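Local coordinates for protein glucosidase (PDB 5Z3K) that probably hydrolyses O-glycosidic bonds as a beta-glucosidase of glycoside hydrolase family 39, at residues Leu431-Ala445 against Lys469-Val483. Residues are numbered along the deposited sequence; the frame is centred on the assembly and turned at random.
Sequences LPWGDGPHRVVRYRA and KLAVSGVELIEITRV
R444 reaches across to E476, its neighbour in a non-hydrogen-bonded pair, with CB 4.0 Å from E476 OE2. CG leaves anti to the backbone N (chi1 170°), and bends at chi2 (70°) and chi3 (63°) bring the end nearer E476: CD lies 3.4 Å from V475 O, and NE and NH2 both close on E476 OE2 in a salt bridge, NH2 at 2.6 Å. This side-on grip comes from above the carboxylate plane. NH2 also gives a hydrogen bond to K469 O (2.9 Å), NH1 pairs with D446, and L470 CD1 sits 3.4 Å above the centre of the guanidinium face. R442 NH1 adds a third bond to OE2, on its syn side, completing a three-residue salt-bridge network, while Y424 holds OE1. All this is built on antiparallel strands 438-445 and 474-482, neighbours in the beta-sheet domain beside the TIM barrel. With an alanine here, E476 OE2 would probably lose two of its three donors from these strands, and K469 O the NH2 bond. On the other face Y443 CD1 packs alongside L477 CD2 (4.0 Å), and both side chains touch L336 of helix 329-341. At the far end R482 CB makes a CH-pi contact over W433, 3.7 Å from the five-membered ring centroid, and I480 CG2 meets the indole edge.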
ATOM      1  N   LEU A 431     -19.062  26.057   0.223  1.00 19.56           N
ATOM      2  CA  LEU A 431     -19.561  24.776   0.703  1.00 19.56           C
ATOM      3  C   LEU A 431     -20.753  24.365  -0.158  1.00 18.92           C
ATOM      4  O   LEU A 431     -21.627  25.202  -0.428  1.00 19.74           O
ATOM      5  CB  LEU A 431     -19.962  24.843   2.177  1.00 15.81           C
ATOM      6  CG  LEU A 431     -18.798  24.987   3.163  1.00 20.57           C
ATOM      7  CD1 LEU A 431     -19.287  25.157   4.603  1.00 19.99           C
ATOM      8  CD2 LEU A 431     -17.859  23.803   3.057  1.00 17.20           C
ATOM      9  N   PRO A 432     -20.789  23.124  -0.662  1.00 18.76           N
ATOM     10  CA  PRO A 432     -21.682  22.821  -1.793  1.00 20.82           C
ATOM     11  C   PRO A 432     -23.146  22.749  -1.421  1.00 24.80           C
ATOM     12  O   PRO A 432     -23.999  22.886  -2.308  1.00 24.40           O
ATOM     13  CB  PRO A 432     -21.168  21.465  -2.299  1.00 24.20           C
ATOM     14  CG  PRO A 432     -20.512  20.834  -1.107  1.00 20.12           C
ATOM     15  CD  PRO A 432     -19.946  21.978  -0.285  1.00 19.96           C
ATOM     16  N   TRP A 433     -23.469  22.530  -0.153  1.00 23.43           N
ATOM     17  CA  TRP A 433     -24.853  22.512   0.296  1.00 24.32           C
ATOM     18  C   TRP A 433     -25.358  23.900   0.675  1.00 27.92           C
ATOM     19  O   TRP A 433     -26.487  24.024   1.165  1.00 28.46           O
ATOM     20  CB  TRP A 433     -25.000  21.555   1.482  1.00 24.76           C
ATOM     21  CG  TRP A 433     -24.041  21.871   2.571  1.00 21.95           C
ATOM     22  CD1 TRP A 433     -24.161  22.851   3.505  1.00 23.49           C
ATOM     23  CD2 TRP A 433     -22.796  21.211   2.837  1.00 20.51           C
ATOM     24  NE1 TRP A 433     -23.069  22.846   4.344  1.00 26.30           N
ATOM     25  CE2 TRP A 433     -22.215  21.848   3.951  1.00 21.39           C
ATOM     26  CE3 TRP A 433     -22.119  20.146   2.242  1.00 20.06           C
ATOM     27  CZ2 TRP A 433     -20.984  21.462   4.477  1.00 16.20           C
ATOM     28  CZ3 TRP A 433     -20.905  19.753   2.773  1.00 15.13           C
ATOM     29  CH2 TRP A 433     -20.351  20.406   3.878  1.00 15.87           C
ATOM     30  N   GLY A 434     -24.553  24.933   0.474  1.00 27.72           N
ATOM     31  CA  GLY A 434     -24.992  26.296   0.681  1.00 26.07           C
ATOM     32  C   GLY A 434     -24.552  26.878   2.010  1.00 31.03           C
ATOM     33  O   GLY A 434     -23.583  26.444   2.637  1.00 23.82           O
ATOM     34  N   ASP A 435     -25.298  27.892   2.446  1.00 25.59           N
ATOM     35  CA  ASP A 435     -24.907  28.693   3.597  1.00 24.71           C
ATOM     36  C   ASP A 435     -25.657  28.304   4.868  1.00 24.20           C
ATOM     37  O   ASP A 435     -25.676  29.080   5.830  1.00 26.23           O
ATOM     38  CB  ASP A 435     -25.093  30.180   3.289  1.00 27.65           C
ATOM     39  CG  ASP A 435     -26.544  30.567   3.069  1.00 30.16           C
ATOM     40  OD1 ASP A 435     -27.447  29.720   3.255  1.00 27.54           O
ATOM     41  OD2 ASP A 435     -26.784  31.739   2.710  1.00 32.04           O
ATOM     42  N   GLY A 436     -26.268  27.121   4.891  1.00 25.19           N
ATOM     43  CA  GLY A 436     -26.991  26.659   6.054  1.00 24.74           C
ATOM     44  C   GLY A 436     -26.083  26.105   7.136  1.00 25.28           C
ATOM     45  O   GLY A 436     -24.862  26.287   7.113  1.00 25.32           O
ATOM     46  N   PRO A 437     -26.674  25.418   8.114  1.00 24.74           N
ATOM     47  CA  PRO A 437     -25.881  24.874   9.223  1.00 24.78           C
ATOM     48  C   PRO A 437     -24.883  23.820   8.757  1.00 21.71           C
ATOM     49  O   PRO A 437     -25.178  22.990   7.894  1.00 18.34           O
ATOM     50  CB  PRO A 437     -26.942  24.267  10.149  1.00 25.12           C
ATOM     51  CG  PRO A 437     -28.217  24.955   9.775  1.00 29.18           C
ATOM     52  CD  PRO A 437     -28.121  25.219   8.313  1.00 27.37           C
ATOM     53  N   HIS A 438     -23.693  23.861   9.349  1.00 24.57           N
ATOM     54  CA  HIS A 438     -22.657  22.875   9.072  1.00 22.03           C
ATOM     55  C   HIS A 438     -21.936  22.525  10.362  1.00 20.60           C
ATOM     56  O   HIS A 438     -22.026  23.244  11.360  1.00 21.42           O
ATOM     57  CB  HIS A 438     -21.655  23.379   8.025  1.00 19.94           C
ATOM     58  CG  HIS A 438     -21.015  24.688   8.370  1.00 20.60           C
ATOM     59  ND1 HIS A 438     -21.165  25.815   7.589  1.00 20.99           N
ATOM     60  CD2 HIS A 438     -20.189  25.041   9.384  1.00 21.22           C
ATOM     61  CE1 HIS A 438     -20.477  26.812   8.120  1.00 22.11           C
ATOM     62  NE2 HIS A 438     -19.878  26.370   9.211  1.00 24.92           N
ATOM     63  N   ARG A 439     -21.220  21.399  10.334  1.00 18.55           N
ATOM     64  CA  ARG A 439     -20.393  20.955  11.450  1.00 15.88           C
ATOM     65  C   ARG A 439     -18.938  20.883  11.011  1.00 18.51           C
ATOM     66  O   ARG A 439     -18.641  20.388   9.921  1.00 18.02           O
ATOM     67  CB  ARG A 439     -20.842  19.580  11.976  1.00 21.63           C
ATOM     68  CG  ARG A 439     -20.238  19.236  13.328  1.00 22.26           C
ATOM     69  CD  ARG A 439     -20.721  17.901  13.902  1.00 31.78           C
ATOM     70  NE  ARG A 439     -20.077  17.661  15.196  1.00 38.46           N
ATOM     71  CZ  ARG A 439     -19.885  16.462  15.742  1.00 37.65           C
ATOM     72  NH1 ARG A 439     -20.293  15.368  15.113  1.00 37.98           N
ATOM     73  NH2 ARG A 439     -19.278  16.363  16.921  1.00 35.38           N
ATOM     74  N   VAL A 440     -18.042  21.384  11.860  1.00 19.12           N
ATOM     75  CA  VAL A 440     -16.596  21.310  11.659  1.00 19.03           C
ATOM     76  C   VAL A 440     -16.015  20.425  12.754  1.00 21.63           C
ATOM     77  O   VAL A 440     -16.122  20.752  13.943  1.00 18.62           O
ATOM     78  CB  VAL A 440     -15.944  22.700  11.701  1.00 21.14           C
ATOM     79  CG1 VAL A 440     -14.472  22.603  11.341  1.00 20.31           C
ATOM     80  CG2 VAL A 440     -16.695  23.685  10.804  1.00 19.07           C
ATOM     81  N   VAL A 441     -15.395  19.317  12.358  1.00 15.76           N
ATOM     82  CA  VAL A 441     -14.743  18.403  13.288  1.00 18.49           C
ATOM     83  C   VAL A 441     -13.270  18.290  12.911  1.00 19.68           C
ATOM     84  O   VAL A 441     -12.908  18.337  11.731  1.00 18.61           O
ATOM     85  CB  VAL A 441     -15.424  17.016  13.273  1.00 18.49           C
ATOM     86  CG1 VAL A 441     -14.738  16.079  14.230  1.00 17.51           C
ATOM     87  CG2 VAL A 441     -16.894  17.144  13.630  1.00 21.75           C
ATOM     88  N   ARG A 442     -12.412  18.132  13.920  1.00 15.36           N
ATOM     89  CA  ARG A 442     -10.975  18.029  13.703  1.00 18.04           C
ATOM     90  C   ARG A 442     -10.427  16.796  14.414  1.00 17.50           C
ATOM     91  O   ARG A 442     -10.721  16.586  15.594  1.00 16.99           O
ATOM     92  CB  ARG A 442     -10.276  19.295  14.206  1.00 19.04           C
ATOM     93  CG  ARG A 442      -8.782  19.169  14.447  1.00 25.91           C
ATOM     94  CD  ARG A 442      -8.177  20.543  14.820  1.00 26.65           C
ATOM     95  NE  ARG A 442      -8.305  20.873  16.239  1.00 26.42           N
ATOM     96  CZ  ARG A 442      -7.324  20.763  17.136  1.00 31.65           C
ATOM     97  NH1 ARG A 442      -6.126  20.312  16.774  1.00 30.32           N
ATOM     98  NH2 ARG A 442      -7.541  21.105  18.400  1.00 32.58           N
ATOM     99  N   TYR A 443      -9.632  15.991  13.688  1.00 13.41           N
ATOM    100  CA  TYR A 443      -8.944  14.814  14.214  1.00 15.21           C
ATOM    101  C   TYR A 443      -7.435  15.001  14.088  1.00 18.19           C
ATOM    102  O   TYR A 443      -6.949  15.582  13.113  1.00 14.57           O
ATOM    103  CB  TYR A 443      -9.342  13.522  13.467  1.00 15.23           C
ATOM    104  CG  TYR A 443     -10.825  13.302  13.332  1.00 15.96           C
ATOM    105  CD1 TYR A 443     -11.551  13.932  12.331  1.00 19.17           C
ATOM    106  CD2 TYR A 443     -11.501  12.442  14.191  1.00 16.85           C
ATOM    107  CE1 TYR A 443     -12.914  13.731  12.200  1.00 18.55           C
ATOM    108  CE2 TYR A 443     -12.862  12.237  14.067  1.00 18.82           C
ATOM    109  CZ  TYR A 443     -13.559  12.882  13.070  1.00 20.21           C
ATOM    110  OH  TYR A 443     -14.904  12.686  12.938  1.00 26.46           O
ATOM    111  N   ARG A 444      -6.688  14.466  15.059  1.00 12.46           N
ATOM    112  CA  ARG A 444      -5.258  14.737  15.169  1.00 16.11           C
ATOM    113  C   ARG A 444      -4.472  13.468  15.460  1.00 15.23           C
ATOM    114  O   ARG A 444      -4.843  12.697  16.344  1.00 13.64           O
ATOM    115  CB  ARG A 444      -4.997  15.754  16.292  1.00 15.56           C
ATOM    116  CG  ARG A 444      -3.548  15.937  16.664  1.00 14.56           C
ATOM    117  CD  ARG A 444      -2.786  16.657  15.549  1.00 16.61           C
ATOM    118  NE  ARG A 444      -3.294  18.010  15.324  1.00 14.96           N
ATOM    119  CZ  ARG A 444      -2.797  19.102  15.900  1.00 24.36           C
ATOM    120  NH1 ARG A 444      -1.782  19.008  16.749  1.00 20.75           N
ATOM    121  NH2 ARG A 444      -3.312  20.296  15.619  1.00 22.86           N
ATOM    122  N   ALA A 445      -3.365  13.270  14.744  1.00 11.81           N
ATOM    123  CA  ALA A 445      -2.411  12.211  15.067  1.00 14.40           C
ATOM    124  C   ALA A 445      -1.043  12.858  15.221  1.00 15.00           C
ATOM    125  O   ALA A 445      -0.506  13.416  14.262  1.00 12.93           O
ATOM    126  CB  ALA A 445      -2.390  11.116  13.999  1.00 13.45           C
ATOM    127  N   LYS A 469      -2.598  25.361  15.757  1.00 15.41           N
ATOM    128  CA  LYS A 469      -1.185  25.034  15.844  1.00 17.13           C
ATOM    129  C   LYS A 469      -1.010  23.577  15.444  1.00 19.69           C
ATOM    130  O   LYS A 469      -1.826  22.723  15.805  1.00 16.28           O
ATOM    131  CB  LYS A 469      -0.640  25.284  17.250  1.00 17.95           C
ATOM    132  CG  LYS A 469      -1.021  26.642  17.841  1.00 22.64           C
ATOM    133  CD  LYS A 469      -0.265  27.765  17.181  1.00 32.93           C
ATOM    134  CE  LYS A 469      -0.232  29.016  18.067  1.00 37.75           C
ATOM    135  NZ  LYS A 469      -1.297  29.994  17.701  1.00 36.67           N
ATOM    136  N   LEU A 470       0.036  23.309  14.670  1.00 16.03           N
ATOM    137  CA  LEU A 470       0.294  21.961  14.153  1.00 16.32           C
ATOM    138  C   LEU A 470       1.802  21.881  13.935  1.00 15.29           C
ATOM    139  O   LEU A 470       2.293  22.180  12.847  1.00 16.17           O
ATOM    140  CB  LEU A 470      -0.483  21.689  12.870  1.00 20.09           C
ATOM    141  CG  LEU A 470      -0.238  20.317  12.221  1.00 17.94           C
ATOM    142  CD1 LEU A 470      -0.788  19.184  13.081  1.00 16.56           C
ATOM    143  CD2 LEU A 470      -0.810  20.255  10.802  1.00 14.98           C
ATOM    144  N   ALA A 471       2.524  21.503  14.991  1.00 18.35           N
ATOM    145  CA  ALA A 471       3.973  21.409  14.909  1.00 18.10           C
ATOM    146  C   ALA A 471       4.377  20.306  13.942  1.00 16.26           C
ATOM    147  O   ALA A 471       3.573  19.453  13.551  1.00 15.04           O
ATOM    148  CB  ALA A 471       4.585  21.138  16.282  1.00 18.38           C
ATOM    149  N   VAL A 472       5.659  20.312  13.572  1.00 14.91           N
ATOM    150  CA  VAL A 472       6.165  19.255  12.703  1.00 15.57           C
ATOM    151  C   VAL A 472       5.905  17.894  13.337  1.00 18.73           C
ATOM    152  O   VAL A 472       5.823  17.753  14.566  1.00 20.03           O
ATOM    153  CB  VAL A 472       7.661  19.428  12.388  1.00 25.34           C
ATOM    154  CG1 VAL A 472       7.841  20.561  11.402  1.00 25.09           C
ATOM    155  CG2 VAL A 472       8.454  19.688  13.651  1.00 28.30           C
ATOM    156  N   SER A 473       5.764  16.882  12.478  1.00 17.57           N
ATOM    157  CA  SER A 473       5.426  15.511  12.870  1.00 16.36           C
ATOM    158  C   SER A 473       4.006  15.432  13.431  1.00 17.70           C
ATOM    159  O   SER A 473       3.756  14.775  14.448  1.00 20.29           O
ATOM    160  CB  SER A 473       6.446  14.931  13.855  1.00 14.82           C
ATOM    161  OG  SER A 473       7.772  15.033  13.343  1.00 19.43           O
ATOM    162  N   GLY A 474       3.077  16.104  12.765  1.00 14.21           N
ATOM    163  CA  GLY A 474       1.671  16.025  13.118  1.00 12.67           C
ATOM    164  C   GLY A 474       0.820  15.925  11.872  1.00 15.30           C
ATOM    165  O   GLY A 474       1.202  16.390  10.792  1.00 16.08           O
ATOM    166  N   VAL A 475      -0.345  15.294  12.032  1.00 12.54           N
ATOM    167  CA  VAL A 475      -1.292  15.031  10.955  1.00 11.21           C
ATOM    168  C   VAL A 475      -2.676  15.460  11.425  1.00 14.59           C
ATOM    169  O   VAL A 475      -3.090  15.123  12.541  1.00 13.09           O
ATOM    170  CB  VAL A 475      -1.294  13.538  10.547  1.00 11.69           C
ATOM    171  CG1 VAL A 475      -2.297  13.285   9.420  1.00 12.29           C
ATOM    172  CG2 VAL A 475       0.111  13.100  10.124  1.00  8.62           C
ATOM    173  N   GLU A 476      -3.355  16.263  10.612  1.00 13.28           N
ATOM    174  CA  GLU A 476      -4.684  16.737  10.972  1.00 15.78           C
ATOM    175  C   GLU A 476      -5.728  16.575   9.870  1.00 14.04           C
ATOM    176  O   GLU A 476      -5.481  16.903   8.709  1.00 14.16           O
ATOM    177  CB  GLU A 476      -4.621  18.203  11.413  1.00 16.08           C
ATOM    178  CG  GLU A 476      -5.895  18.707  12.072  1.00 17.12           C
ATOM    179  CD  GLU A 476      -5.618  19.662  13.217  1.00 21.96           C
ATOM    180  OE1 GLU A 476      -5.708  20.890  13.003  1.00 33.31           O
ATOM    181  OE2 GLU A 476      -5.312  19.186  14.329  1.00 28.83           O
ATOM    182  N   LEU A 477      -6.894  16.067  10.250  1.00 10.42           N
ATOM    183  CA  LEU A 477      -8.013  15.912   9.328  1.00 13.75           C
ATOM    184  C   LEU A 477      -9.095  16.875   9.768  1.00 13.67           C
ATOM    185  O   LEU A 477      -9.539  16.823  10.917  1.00 12.23           O
ATOM    186  CB  LEU A 477      -8.561  14.481   9.315  1.00 10.89           C
ATOM    187  CG  LEU A 477      -9.801  14.272   8.443  1.00 12.48           C
ATOM    188  CD1 LEU A 477      -9.444  14.496   6.980  1.00 14.53           C
ATOM    189  CD2 LEU A 477     -10.357  12.848   8.635  1.00 16.81           C
ATOM    190  N   ILE A 478      -9.494  17.760   8.872  1.00 14.28           N
ATOM    191  CA  ILE A 478     -10.610  18.661   9.099  1.00 11.11           C
ATOM    192  C   ILE A 478     -11.781  18.109   8.319  1.00 14.40           C
ATOM    193  O   ILE A 478     -11.681  17.910   7.102  1.00 13.06           O
ATOM    194  CB  ILE A 478     -10.288  20.096   8.650  1.00 10.06           C
ATOM    195  CG1 ILE A 478      -9.020  20.605   9.337  1.00 13.98           C
ATOM    196  CG2 ILE A 478     -11.506  21.005   8.869  1.00 14.96           C
ATOM    197  CD1 ILE A 478      -9.054  20.505  10.857  1.00 22.92           C
ATOM    198  N   GLU A 479     -12.891  17.873   9.004  1.00  9.74           N
ATOM    199  CA  GLU A 479     -14.079  17.312   8.382  1.00 16.11           C
ATOM    200  C   GLU A 479     -15.213  18.317   8.512  1.00 17.74           C
ATOM    201  O   GLU A 479     -15.563  18.711   9.630  1.00 19.69           O
ATOM    202  CB  GLU A 479     -14.456  15.985   9.043  1.00 18.89           C
ATOM    203  CG  GLU A 479     -15.381  15.150   8.209  1.00 19.96           C
ATOM    204  CD  GLU A 479     -15.376  13.705   8.658  1.00 25.20           C
ATOM    205  OE1 GLU A 479     -14.535  12.915   8.166  1.00 22.55           O
ATOM    206  OE2 GLU A 479     -16.202  13.384   9.533  1.00 26.47           O
ATOM    207  N   ILE A 480     -15.781  18.729   7.382  1.00 17.15           N
ATOM    208  CA  ILE A 480     -16.918  19.651   7.355  1.00 18.28           C
ATOM    209  C   ILE A 480     -18.126  18.915   6.793  1.00 17.59           C
ATOM    210  O   ILE A 480     -18.047  18.315   5.716  1.00 16.10           O
ATOM    211  CB  ILE A 480     -16.612  20.908   6.524  1.00 16.53           C
ATOM    212  CG1 ILE A 480     -15.308  21.535   6.998  1.00 20.56           C
ATOM    213  CG2 ILE A 480     -17.745  21.920   6.649  1.00 20.11           C
ATOM    214  CD1 ILE A 480     -14.762  22.523   6.048  1.00 22.65           C
ATOM    215  N   THR A 481     -19.242  18.947   7.524  1.00 15.47           N
ATOM    216  CA  THR A 481     -20.428  18.210   7.112  1.00 15.05           C
ATOM    217  C   THR A 481     -21.660  19.098   7.114  1.00 17.94           C
ATOM    218  O   THR A 481     -21.758  20.061   7.881  1.00 18.49           O
ATOM    219  CB  THR A 481     -20.685  17.013   8.014  1.00 17.85           C
ATOM    220  OG1 THR A 481     -20.726  17.462   9.381  1.00 20.78           O
ATOM    221  CG2 THR A 481     -19.570  16.001   7.840  1.00 16.87           C
ATOM    222  N   ARG A 482     -22.604  18.758   6.243  1.00 17.99           N
ATOM    223  CA  ARG A 482     -23.905  19.404   6.281  1.00 19.18           C
ATOM    224  C   ARG A 482     -24.658  18.937   7.520  1.00 23.11           C
ATOM    225  O   ARG A 482     -24.643  17.749   7.859  1.00 20.58           O
ATOM    226  CB  ARG A 482     -24.707  19.083   5.020  1.00 20.51           C
ATOM    227  CG  ARG A 482     -26.067  19.773   4.961  1.00 29.08           C
ATOM    228  CD  ARG A 482     -26.808  19.431   3.687  1.00 27.76           C
ATOM    229  NE  ARG A 482     -26.996  17.995   3.541  1.00 35.78           N
ATOM    230  CZ  ARG A 482     -27.995  17.315   4.093  1.00 41.20           C
ATOM    231  NH1 ARG A 482     -28.903  17.945   4.830  1.00 40.72           N
ATOM    232  NH2 ARG A 482     -28.085  16.006   3.907  1.00 38.56           N
ATOM    233  N   VAL A 483     -25.291  19.876   8.215  1.00 24.08           N
ATOM    234  CA  VAL A 483     -26.104  19.547   9.381  1.00 29.11           C
ATOM    235  C   VAL A 483     -27.556  19.457   8.934  1.00 32.33           C
ATOM    236  O   VAL A 483     -28.118  20.428   8.411  1.00 31.37           O
ATOM    237  CB  VAL A 483     -25.921  20.573  10.510  1.00 28.74           C
ATOM    238  CG1 VAL A 483     -27.047  20.440  11.525  1.00 30.30           C
ATOM    239  CG2 VAL A 483     -24.583  20.362  11.194  1.00 25.97           C
TER
HETATM  240  O   HOH W   1      -1.506  21.296  18.906  1.00 31.45           O